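Local coordinates for hypothetical nigD-like protein (PDB 3QWN), which is probably an immunity protein of the NigD-like family, in which an OB-type N-terminal domain is joined to a C-terminal beta-sandwich domain, at residues Ser52-Ser57 with Gln76-Pro81. Numbering follows the deposited sequence.
Sequences SRRVMS and QSLVTP
Beyond Gln76 the chain diverges from strand 52-63, and Leu78 points its side chain toward that strand, between Arg54 and Met56. Met56 and Gln76 form an antiparallel hydrogen-bonded pair: Met56 N donates to Gln76 O at 2.8 Å, nearly along the C=O axis, and Gln76 N returns a bond to Met56 O at 2.9 Å. On the same face of the sheet, Met56 CB lies 3.7 Å from Gln76 CG. Further along, a water replaces the direct bond, donating to Arg54 O (2.7 Å) and accepting from Leu78 N (3.0 Å).

Leu78 holds CG in the crowded position between its backbone N and carbonyl carbon (chi1 54°), and its two methyls divide the work. Leu78 CD1 touches Arg54 CG at 3.6 Å, the two side chains crossing obliquely, while Leu78 CD2 meets SE of selenomethionine Met56 at 3.7 Å, those chains crossing at about a right angle. Met56 is bent at both chi2 and chi3, which brings SE against the tip of Leu78; Phe14 and Tyr163 also touch both residues. Arg54 sends CG anti to its backbone N (chi1 179°) and bends at chi2; Arg54 CG is also 4.1 Å from Thr80 CG2. Its guanidinium is gripped by a salt bridge to Asp31 and hydrogen bonds to Asn113 and Ser165. Val79 then pairs through its backbone with strand 158-167, so the arrangement marks the open end of a beta hairpin in the OB-type N-terminal domain, where 52-57 stays in the sheet beside strand 13-19 and the second strand's chain crosses to the C-terminal beta sandwich.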
ATOM      1  N   SER A  52      10.548   2.267  12.257  1.00 49.71           N
ATOM      2  CA  SER A  52      10.159   2.798  10.940  1.00 47.93           C
ATOM      3  C   SER A  52       8.761   2.362  10.616  1.00 50.59           C
ATOM      4  O   SER A  52       8.370   1.226  10.915  1.00 52.26           O
ATOM      5  CB  SER A  52      11.091   2.322   9.833  1.00 50.50           C
ATOM      6  OG  SER A  52      12.374   2.893   9.996  1.00 65.48           O
ATOM      7  N   ARG A  53       8.006   3.252  10.010  1.00 44.63           N
ATOM      8  CA  ARG A  53       6.649   2.978   9.556  1.00 42.55           C
ATOM      9  C   ARG A  53       6.444   3.513   8.163  1.00 42.54           C
ATOM     10  O   ARG A  53       6.907   4.612   7.847  1.00 41.33           O
ATOM     11  CB  ARG A  53       5.593   3.581  10.505  1.00 41.03           C
ATOM     12  CG  ARG A  53       5.653   3.016  11.898  1.00 42.45           C
ATOM     13  CD  ARG A  53       4.430   3.362  12.711  1.00 50.01           C
ATOM     14  NE  ARG A  53       3.331   2.449  12.427  1.00 52.64           N
ATOM     15  CZ  ARG A  53       3.142   1.285  13.034  1.00 63.28           C
ATOM     16  NH1 ARG A  53       3.999   0.861  13.961  1.00 55.63           N
ATOM     17  NH2 ARG A  53       2.100   0.531  12.716  1.00 47.58           N
ATOM     18  N   ARG A  54       5.771   2.707   7.325  1.00 38.61           N
ATOM     19  CA  ARG A  54       5.291   3.035   5.985  1.00 35.71           C
ATOM     20  C   ARG A  54       3.961   3.772   6.228  1.00 39.69           C
ATOM     21  O   ARG A  54       3.051   3.179   6.814  1.00 40.01           O
ATOM     22  CB  ARG A  54       5.144   1.748   5.157  1.00 34.43           C
ATOM     23  CG  ARG A  54       4.616   1.893   3.727  1.00 32.05           C
ATOM     24  CD  ARG A  54       5.667   2.463   2.837  1.00 38.56           C
ATOM     25  NE  ARG A  54       5.282   2.533   1.424  1.00 46.00           N
ATOM     26  CZ  ARG A  54       6.021   3.146   0.503  1.00 56.78           C
ATOM     27  NH1 ARG A  54       7.153   3.751   0.846  1.00 43.00           N
ATOM     28  NH2 ARG A  54       5.621   3.188  -0.762  1.00 39.76           N
ATOM     29  N   VAL A  55       3.870   5.079   5.853  1.00 34.44           N
ATOM     30  CA  VAL A  55       2.707   5.927   6.141  1.00 33.44           C
ATOM     31  C   VAL A  55       2.361   6.839   4.950  1.00 35.94           C
ATOM     32  O   VAL A  55       3.144   6.963   4.014  1.00 35.57           O
ATOM     33  CB  VAL A  55       2.999   6.825   7.420  1.00 37.83           C
ATOM     34  CG1 VAL A  55       3.106   6.003   8.706  1.00 37.45           C
ATOM     35  CG2 VAL A  55       4.241   7.704   7.233  1.00 37.03           C
HETATM   36  N   MSE A  56       1.206   7.533   5.043  1.00 31.16           N
HETATM   37  CA  MSE A  56       0.762   8.613   4.148  1.00 28.51           C
HETATM   38  C   MSE A  56       1.132   9.964   4.820  1.00 31.77           C
HETATM   39  O   MSE A  56       0.999  10.137   6.042  1.00 29.44           O
HETATM   40  CB  MSE A  56      -0.744   8.539   3.833  1.00 29.73           C
HETATM   41  CG  MSE A  56      -1.124   7.246   3.108  1.00 36.48           C
HETATM   42 SE   MSE A  56      -0.080   6.949   1.459  0.75 42.30          SE
HETATM   43  CE  MSE A  56      -0.672   8.510   0.457  1.00 36.68           C
ATOM     44  N   SER A  57       1.630  10.910   4.041  1.00 30.92           N
ATOM     45  CA  SER A  57       2.024  12.175   4.647  1.00 30.29           C
ATOM     46  C   SER A  57       1.900  13.336   3.704  1.00 36.56           C
ATOM     47  O   SER A  57       2.208  13.235   2.512  1.00 36.12           O
ATOM     48  CB  SER A  57       3.478  12.089   5.129  1.00 31.27           C
ATOM     49  OG  SER A  57       3.944  13.245   5.800  1.00 37.11           O
ATOM     50  N   GLN A  76      -0.694   9.834   8.411  1.00 40.13           N
ATOM     51  CA  GLN A  76      -1.735   8.849   8.654  1.00 41.26           C
ATOM     52  C   GLN A  76      -1.239   7.481   8.217  1.00 45.21           C
ATOM     53  O   GLN A  76      -0.324   7.365   7.409  1.00 46.07           O
ATOM     54  CB  GLN A  76      -3.081   9.220   8.021  1.00 41.73           C
ATOM     55  CG  GLN A  76      -3.153   9.056   6.532  1.00 46.89           C
ATOM     56  CD  GLN A  76      -4.470   9.565   6.030  1.00 64.23           C
ATOM     57  OE1 GLN A  76      -4.805  10.758   6.142  1.00 65.23           O
ATOM     58  NE2 GLN A  76      -5.224   8.676   5.430  1.00 50.72           N
ATOM     59  N   SER A  77      -1.816   6.461   8.791  1.00 41.80           N
ATOM     60  CA  SER A  77      -1.450   5.101   8.499  1.00 42.19           C
ATOM     61  C   SER A  77      -1.943   4.670   7.121  1.00 46.45           C
ATOM     62  O   SER A  77      -2.824   5.302   6.509  1.00 45.59           O
ATOM     63  CB  SER A  77      -2.033   4.187   9.567  1.00 45.92           C
ATOM     64  OG  SER A  77      -3.447   4.151   9.470  1.00 47.89           O
ATOM     65  N   LEU A  78      -1.352   3.584   6.641  1.00 42.66           N
ATOM     66  CA  LEU A  78      -1.765   2.907   5.423  1.00 40.52           C
ATOM     67  C   LEU A  78      -1.764   1.416   5.742  1.00 47.61           C
ATOM     68  O   LEU A  78      -1.212   1.005   6.784  1.00 47.82           O
ATOM     69  CB  LEU A  78      -0.917   3.279   4.189  1.00 38.14           C
ATOM     70  CG  LEU A  78       0.604   3.143   4.220  1.00 38.76           C
ATOM     71  CD1 LEU A  78       1.034   1.711   4.127  1.00 41.04           C
ATOM     72  CD2 LEU A  78       1.204   3.813   3.028  1.00 27.75           C
ATOM     73  N   VAL A  79      -2.407   0.607   4.884  1.00 45.07           N
ATOM     74  CA  VAL A  79      -2.495  -0.842   5.114  1.00 45.18           C
ATOM     75  C   VAL A  79      -1.290  -1.467   4.437  1.00 50.66           C
ATOM     76  O   VAL A  79      -1.019  -1.147   3.281  1.00 51.99           O
ATOM     77  CB  VAL A  79      -3.847  -1.429   4.610  1.00 48.22           C
ATOM     78  CG1 VAL A  79      -4.031  -2.868   5.047  1.00 48.61           C
ATOM     79  CG2 VAL A  79      -5.033  -0.587   5.082  1.00 47.52           C
ATOM     80  N   THR A  80      -0.556  -2.331   5.148  1.00 47.77           N
ATOM     81  CA  THR A  80       0.586  -3.089   4.608  1.00 49.07           C
ATOM     82  C   THR A  80       0.208  -4.576   4.641  1.00 54.73           C
ATOM     83  O   THR A  80       0.626  -5.285   5.559  1.00 56.01           O
ATOM     84  CB  THR A  80       1.923  -2.794   5.325  1.00 55.84           C
ATOM     85  OG1 THR A  80       1.733  -2.885   6.736  1.00 62.01           O
ATOM     86  CG2 THR A  80       2.528  -1.442   4.934  1.00 48.70           C
ATOM     87  N   PRO A  81      -0.655  -5.058   3.712  1.00 51.02           N
ATOM     88  CA  PRO A  81      -1.059  -6.468   3.786  1.00 52.48           C
ATOM     89  C   PRO A  81       0.005  -7.398   3.207  1.00 59.88           C
ATOM     90  O   PRO A  81       0.491  -7.214   2.075  1.00 56.93           O
ATOM     91  CB  PRO A  81      -2.364  -6.515   2.985  1.00 54.16           C
ATOM     92  CG  PRO A  81      -2.257  -5.390   1.991  1.00 56.24           C
ATOM     93  CD  PRO A  81      -1.276  -4.371   2.553  1.00 50.73           C
TER
HETATM   94  O   HOH W   1       0.962   2.788   8.448  1.00 35.80           O